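Local coordinates for protein redox-sensing transcriptional repressor rex (Thermoanaerobacter ethanolicus, PDB 3WGG) that probably represses transcription as a DNA-binding homodimer that senses the cellular NADH/NAD(+) balance through a dinucleotide bound in its Rossmann-type domain, at residues I151-K156 / W175-I180; N158-A163 / D181-D186. All coordinates share one frame; numbering follows the deposited sequence.

Contact 1 of 2, residues I151-K156 / W175-I180; sequences ILCIPK and WNFLPI. With 8NA (alpha-Diphosphopyridine nucleotide), chain C.
The C-terminal ends of two adjacent parallel strands of the Rossmann-type sheet, 149-152 and 173-176, meet here at the dinucleotide site, with Ile151 beside Trp175 and Leu152 beside Asn176. Leu152 N donates to Trp175 O (3.0 Å), and Leu152 O takes Phe177 N in its carbonyl plane (3.1 Å), so both backbone polar atoms of Leu152 are used across the pair. CG2 of Ile151 lies 3.8 Å from CE3 of Trp175 and also reaches the edge of the Phe177 ring. Trp175 NE1 bonds to Ser198 of the second subunit. Farther along, Leu178 CD1 packs on Ile154 CG1 (3.8 Å) and Lys156 CB on Ile180 CD1 (3.6 Å). With CG anti to the backbone N (chi1 162°), Asn176 accepts Leu178 N at OD1 (2.8 Å) from above its carbonyl plane, an Asx turn, while ND2 bonds to Asn192 OD1 and weakly to Leu178 O. Replacing it by alanine would take away the amide, and Leu178 N and Asn192 OD1 would probably be left without this mate. Backbone bonds thus hold the strand ends, while Pro179 CD, 3.3 Å from C5N of the ligand, and the Phe177 carbonyl oxygen border the nicotinamide and Ile154 and Pro155 lie against the adenine.

Contact 2 of 2, residues N158-A163 / D181-D186; sequences NAQYTA and DLKVPD. With 8NA (alpha-Diphosphopyridine nucleotide), chain C.
Two hydrogen bonds join Gln160 to the backbone of Lys183, and both are nearly straight. Lys183 N donates to Gln160 OE1 (2.8 Å), in the carbonyl plane on a lone pair; Gln160 NE2 returns a bond to Lys183 O (2.9 Å), which lies close to the amide plane and again uses a lone pair. The side-chain amide therefore reads one residue's N-H and C=O together, and the paired bonds fix its rotation. CG stands anti to the backbone N (chi1 -177°) and the chain then bends at chi2 (65°), bringing the amide in to the loop. NE2 has a second partner in Asp164, one helical turn on, and a water gives a further bond to OE1 (3.0 Å). Apolar packing lies beside this polar pair: CD2 of Leu182 sits 3.7 Å from CB of Ala159 and more loosely against CB of Ala163, while the same leucine also touches Leu190 of the sheet. Toward the ligand, Thr162 OG1 receives a weak bond from N6A of the adenine (3.4 Å). The arrangement is that of a Rossmann-type crossover helix, 159-168, packed on its sheet, its flank held to the loop that leads from strand 173-176 to strand 189-192.

Overall arrangement
From the N terminus, the chain passes the predicted helix-turn-helix region and the first Rossmann strands before reaching 151-156, then 158-163, 175-180 and 181-186. The two contacts therefore cross rather than nest. Contact 1 closes the beta-alpha-beta unit of strand 149-152, helix 159-168 and strand 173-176; contact 2 closes an overlapping stretch, from the start of that helix through strand 173-176 to the loop before strand 189-192. Their centres are 10 Å apart, and they share packing: Leu178 and Ile154 meet Ala159, while Leu182 fits against Leu152 and Asn176. Both touch the same dinucleotide, contact 1 at both the nicotinamide and adenine ends, contact 2 at the adenine.

Contact 1 of 2, residues I151-K156 / W175-I180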
# COMPACT_ATOMS: atom_id res chain seq x y z
N ILE A 151 9.01 1.62 -12.72
CA ILE A 151 7.94 2.09 -11.86
C ILE A 151 7.03 2.99 -12.69
O ILE A 151 7.49 4.00 -13.26
CB ILE A 151 8.53 2.85 -10.63
CG1 ILE A 151 9.56 1.97 -9.91
CG2 ILE A 151 7.37 3.38 -9.70
CD1 ILE A 151 10.46 2.79 -8.84
N LEU A 152 5.75 2.62 -12.78
CA LEU A 152 4.81 3.34 -13.62
C LEU A 152 3.95 4.30 -12.84
O LEU A 152 3.14 3.86 -11.99
CB LEU A 152 3.87 2.37 -14.32
CG LEU A 152 4.54 1.45 -15.30
CD1 LEU A 152 3.41 0.60 -15.81
CD2 LEU A 152 5.15 2.34 -16.38
N CYS A 153 4.08 5.58 -13.18
CA CYS A 153 3.38 6.67 -12.50
C CYS A 153 2.72 7.59 -13.54
O CYS A 153 2.71 8.85 -13.44
CB CYS A 153 4.34 7.44 -11.61
SG CYS A 153 5.16 6.42 -10.34
N ILE A 154 2.17 6.94 -14.57
CA ILE A 154 1.53 7.64 -15.68
C ILE A 154 0.02 7.45 -15.65
O ILE A 154 -0.46 6.61 -14.92
CB ILE A 154 2.05 7.15 -17.03
CG1 ILE A 154 1.84 5.63 -17.17
CG2 ILE A 154 3.52 7.56 -17.19
CD1 ILE A 154 1.97 5.13 -18.55
N PRO A 155 -0.73 8.22 -16.48
CA PRO A 155 -2.18 8.01 -16.54
C PRO A 155 -2.49 6.67 -17.19
O PRO A 155 -1.65 6.10 -17.89
CB PRO A 155 -2.69 9.21 -17.40
CG PRO A 155 -1.53 10.23 -17.44
CD PRO A 155 -0.28 9.38 -17.28
N LYS A 156 -3.66 6.12 -16.86
CA LYS A 156 -4.05 4.76 -17.24
C LYS A 156 -3.98 4.52 -18.75
O LYS A 156 -3.59 3.45 -19.20
CB LYS A 156 -5.52 4.54 -16.91
CG LYS A 156 -5.88 4.27 -15.49
CD LYS A 156 -7.41 4.15 -15.39
CE LYS A 156 -8.08 5.50 -15.57
NZ LYS A 156 -9.12 5.46 -16.66
N TRP A 175 6.60 -2.05 -11.15
CA TRP A 175 5.89 -1.72 -9.93
C TRP A 175 4.89 -0.71 -10.39
O TRP A 175 5.26 0.41 -10.76
CB TRP A 175 6.87 -1.11 -8.92
CG TRP A 175 6.33 -0.92 -7.52
CD1 TRP A 175 5.44 -1.72 -6.87
CD2 TRP A 175 6.73 0.08 -6.59
NE1 TRP A 175 5.21 -1.25 -5.58
CE2 TRP A 175 6.01 -0.15 -5.38
CE3 TRP A 175 7.61 1.18 -6.66
CZ2 TRP A 175 6.13 0.69 -4.26
CZ3 TRP A 175 7.78 1.98 -5.52
CH2 TRP A 175 7.02 1.74 -4.34
N ASN A 176 3.61 -1.12 -10.45
CA ASN A 176 2.64 -0.35 -11.18
C ASN A 176 1.70 0.38 -10.24
O ASN A 176 1.02 -0.26 -9.42
CB ASN A 176 1.86 -1.28 -12.13
CG ASN A 176 0.53 -0.65 -12.62
OD1 ASN A 176 0.50 0.48 -13.10
ND2 ASN A 176 -0.57 -1.43 -12.53
N PHE A 177 1.64 1.71 -10.36
CA PHE A 177 0.70 2.51 -9.54
C PHE A 177 -0.70 2.70 -10.14
O PHE A 177 -1.60 3.19 -9.45
CB PHE A 177 1.28 3.86 -9.10
CG PHE A 177 2.28 3.73 -7.97
CD1 PHE A 177 1.91 4.01 -6.67
CD2 PHE A 177 3.58 3.30 -8.22
CE1 PHE A 177 2.82 3.92 -5.63
CE2 PHE A 177 4.49 3.17 -7.19
CZ PHE A 177 4.09 3.49 -5.86
N LEU A 178 -0.90 2.26 -11.39
CA LEU A 178 -2.20 2.44 -12.06
C LEU A 178 -3.24 1.33 -11.80
O LEU A 178 -2.89 0.14 -11.76
CB LEU A 178 -2.03 2.65 -13.57
CG LEU A 178 -0.69 3.08 -14.18
CD1 LEU A 178 -0.92 3.50 -15.60
CD2 LEU A 178 0.02 4.17 -13.42
N PRO A 179 -4.54 1.71 -11.64
CA PRO A 179 -5.57 0.68 -11.49
C PRO A 179 -6.04 0.18 -12.85
O PRO A 179 -7.17 0.44 -13.25
CB PRO A 179 -6.69 1.42 -10.79
CG PRO A 179 -6.60 2.79 -11.36
CD PRO A 179 -5.11 3.06 -11.55
N ILE A 180 -5.16 -0.50 -13.56
CA ILE A 180 -5.49 -1.18 -14.80
C ILE A 180 -4.90 -2.50 -14.39
O ILE A 180 -4.08 -2.52 -13.49
CB ILE A 180 -4.60 -0.64 -15.96
CG1 ILE A 180 -4.93 0.80 -16.28
CG2 ILE A 180 -4.67 -1.53 -17.21
CD1 ILE A 180 -6.14 0.97 -17.25
PA 8NA C . 0.17 14.07 -13.28
O1A 8NA C . -0.72 14.61 -14.39
O2A 8NA C . 0.66 14.99 -12.18
O5B 8NA C . 1.40 13.29 -13.97
C5B 8NA C . 1.26 12.32 -15.01
C4B 8NA C . 2.54 12.49 -15.82
O4B 8NA C . 2.74 11.46 -16.77
C3B 8NA C . 2.51 13.79 -16.60
O3B 8NA C . 3.74 14.44 -16.25
C2B 8NA C . 2.49 13.33 -18.07
O2B 8NA C . 3.28 14.19 -18.90
C1B 8NA C . 3.23 12.02 -17.98
N9A 8NA C . 2.86 11.04 -19.00
C8A 8NA C . 1.67 10.83 -19.61
N7A 8NA C . 1.82 9.76 -20.42
C5A 8NA C . 3.10 9.34 -20.32
C6A 8NA C . 3.85 8.33 -20.91
N6A 8NA C . 3.30 7.49 -21.81
N1A 8NA C . 5.14 8.19 -20.58
C2A 8NA C . 5.76 9.02 -19.71
N3A 8NA C . 5.09 10.02 -19.16
C4A 8NA C . 3.77 10.17 -19.44
O3 8NA C . -0.67 12.87 -12.54
PN 8NA C . -0.16 12.25 -11.14
O1N 8NA C . -0.78 13.01 -10.01
O2N 8NA C . 1.36 12.15 -11.13
O5D 8NA C . -0.86 10.79 -11.12
C5D 8NA C . -0.49 9.68 -11.96
C4D 8NA C . -1.47 8.51 -11.78
O4D 8NA C . -2.00 8.51 -10.44
C3D 8NA C . -2.70 8.56 -12.67
O3D 8NA C . -3.13 7.20 -12.95
C2D 8NA C . -3.76 9.19 -11.79
O2D 8NA C . -4.98 8.62 -12.22
C1D 8NA C . -3.40 8.79 -10.35
N1N 8NA C . -4.04 7.53 -9.84
C2N 8NA C . -5.31 7.56 -9.32
C3N 8NA C . -5.96 6.48 -8.84
C7N 8NA C . -7.33 6.66 -8.33
O7N 8NA C . -7.95 7.69 -8.55
N7N 8NA C . -7.83 5.67 -7.59
C4N 8NA C . -5.27 5.13 -8.80
C5N 8NA C . -3.86 5.21 -9.35
C6N 8NA C . -3.32 6.35 -9.82

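Contact 2 of 2, residues N158-A163 / D181-D186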
# COMPACT_ATOMS: atom_id res chain seq x y z
N ASN A 158 -2.57 4.72 -21.39
CA ASN A 158 -1.48 4.29 -22.26
C ASN A 158 -0.38 3.65 -21.43
O ASN A 158 0.79 3.58 -21.84
CB ASN A 158 -0.93 5.50 -23.03
CG ASN A 158 -0.33 6.57 -22.08
OD1 ASN A 158 0.04 6.26 -20.95
ND2 ASN A 158 -0.28 7.82 -22.55
N ALA A 159 -0.75 3.21 -20.24
CA ALA A 159 0.07 2.33 -19.45
C ALA A 159 0.47 1.06 -20.22
O ALA A 159 1.65 0.71 -20.21
CB ALA A 159 -0.62 1.98 -18.15
N GLN A 160 -0.48 0.38 -20.87
CA GLN A 160 -0.16 -0.92 -21.45
C GLN A 160 0.92 -0.77 -22.52
O GLN A 160 1.91 -1.48 -22.52
CB GLN A 160 -1.41 -1.62 -22.01
CG GLN A 160 -1.13 -3.03 -22.57
CD GLN A 160 -0.68 -4.05 -21.50
OE1 GLN A 160 -1.42 -4.35 -20.55
NE2 GLN A 160 0.54 -4.60 -21.67
N TYR A 161 0.73 0.21 -23.39
CA TYR A 161 1.70 0.50 -24.44
C TYR A 161 3.08 0.68 -23.82
O TYR A 161 4.06 0.09 -24.26
CB TYR A 161 1.27 1.76 -25.18
CG TYR A 161 2.25 2.21 -26.23
CD1 TYR A 161 2.29 1.59 -27.48
CD2 TYR A 161 3.12 3.28 -26.00
CE1 TYR A 161 3.19 2.00 -28.47
CE2 TYR A 161 4.02 3.71 -26.99
CZ TYR A 161 4.04 3.06 -28.23
OH TYR A 161 4.92 3.44 -29.23
N THR A 162 3.14 1.48 -22.76
CA THR A 162 4.40 1.78 -22.09
C THR A 162 4.97 0.53 -21.42
O THR A 162 6.17 0.25 -21.48
CB THR A 162 4.20 2.97 -21.11
OG1 THR A 162 4.24 4.18 -21.87
CG2 THR A 162 5.28 3.01 -20.07
N ALA A 163 4.11 -0.24 -20.76
CA ALA A 163 4.57 -1.46 -20.17
C ALA A 163 5.23 -2.36 -21.22
O ALA A 163 6.27 -2.97 -20.97
CB ALA A 163 3.42 -2.19 -19.49
N ASP A 181 -5.26 -3.60 -15.04
CA ASP A 181 -4.45 -4.78 -14.82
C ASP A 181 -3.59 -5.08 -16.04
O ASP A 181 -4.05 -5.67 -17.02
CB ASP A 181 -5.23 -5.97 -14.21
CG ASP A 181 -5.79 -6.94 -15.24
OD1 ASP A 181 -6.67 -6.52 -16.02
OD2 ASP A 181 -5.41 -8.13 -15.22
N LEU A 182 -2.34 -4.61 -15.97
CA LEU A 182 -1.38 -4.73 -17.06
C LEU A 182 -1.13 -6.18 -17.43
O LEU A 182 -1.06 -7.04 -16.56
CB LEU A 182 -0.06 -4.05 -16.70
CG LEU A 182 -0.12 -2.56 -16.33
CD1 LEU A 182 1.17 -2.14 -15.64
CD2 LEU A 182 -0.36 -1.70 -17.55
N LYS A 183 -1.02 -6.43 -18.72
CA LYS A 183 -0.59 -7.71 -19.23
C LYS A 183 0.93 -7.67 -19.36
O LYS A 183 1.47 -6.78 -20.00
CB LYS A 183 -1.21 -7.98 -20.60
CG LYS A 183 -2.66 -7.50 -20.77
CD LYS A 183 -3.27 -8.00 -22.09
CE LYS A 183 -4.45 -7.14 -22.57
NZ LYS A 183 -4.04 -5.80 -23.11
N VAL A 184 1.62 -8.64 -18.76
CA VAL A 184 3.06 -8.78 -18.96
C VAL A 184 3.34 -10.26 -19.23
O VAL A 184 2.57 -11.09 -18.79
CB VAL A 184 3.85 -8.37 -17.68
CG1 VAL A 184 3.60 -6.92 -17.37
CG2 VAL A 184 3.46 -9.27 -16.49
N PRO A 185 4.48 -10.59 -19.83
CA PRO A 185 4.72 -12.04 -19.84
C PRO A 185 4.82 -12.64 -18.44
O PRO A 185 4.95 -11.92 -17.43
CB PRO A 185 6.05 -12.19 -20.60
CG PRO A 185 6.16 -10.95 -21.46
CD PRO A 185 5.45 -9.86 -20.66
N ASP A 186 4.79 -13.96 -18.40
CA ASP A 186 4.78 -14.72 -17.16
C ASP A 186 6.06 -14.65 -16.36
O ASP A 186 6.04 -14.79 -15.15
CB ASP A 186 4.49 -16.18 -17.48
CG ASP A 186 3.13 -16.58 -17.03
OD1 ASP A 186 2.16 -15.88 -17.44
OD2 ASP A 186 3.06 -17.54 -16.23
PA 8NA C . 0.17 14.07 -13.28
O1A 8NA C . -0.72 14.61 -14.39
O2A 8NA C . 0.66 14.99 -12.18
O5B 8NA C . 1.40 13.29 -13.97
C5B 8NA C . 1.26 12.32 -15.01
C4B 8NA C . 2.54 12.49 -15.82
O4B 8NA C . 2.74 11.46 -16.77
C3B 8NA C . 2.51 13.79 -16.60
O3B 8NA C . 3.74 14.44 -16.25
C2B 8NA C . 2.49 13.33 -18.07
O2B 8NA C . 3.28 14.19 -18.90
C1B 8NA C . 3.23 12.02 -17.98
N9A 8NA C . 2.86 11.04 -19.00
C8A 8NA C . 1.67 10.83 -19.61
N7A 8NA C . 1.82 9.76 -20.42
C5A 8NA C . 3.10 9.34 -20.32
C6A 8NA C . 3.85 8.33 -20.91
N6A 8NA C . 3.30 7.49 -21.81
N1A 8NA C . 5.14 8.19 -20.58
C2A 8NA C . 5.76 9.02 -19.71
N3A 8NA C . 5.09 10.02 -19.16
C4A 8NA C . 3.77 10.17 -19.44
O3 8NA C . -0.67 12.87 -12.54
PN 8NA C . -0.16 12.25 -11.14
O1N 8NA C . -0.78 13.01 -10.01
O2N 8NA C . 1.36 12.15 -11.13
O5D 8NA C . -0.86 10.79 -11.12
C5D 8NA C . -0.49 9.68 -11.96
C4D 8NA C . -1.47 8.51 -11.78
O4D 8NA C . -2.00 8.51 -10.44
C3D 8NA C . -2.70 8.56 -12.67
O3D 8NA C . -3.13 7.20 -12.95
C2D 8NA C . -3.76 9.19 -11.79
O2D 8NA C . -4.98 8.62 -12.22
C1D 8NA C . -3.40 8.79 -10.35
N1N 8NA C . -4.04 7.53 -9.84
C2N 8NA C . -5.31 7.56 -9.32
C3N 8NA C . -5.96 6.48 -8.84
C7N 8NA C . -7.33 6.66 -8.33
O7N 8NA C . -7.95 7.69 -8.55
N7N 8NA C . -7.83 5.67 -7.59
C4N 8NA C . -5.27 5.13 -8.80
C5N 8NA C . -3.86 5.21 -9.35
C6N 8NA C . -3.32 6.35 -9.82
O HOH W 1 -4.28 -3.43 -20.64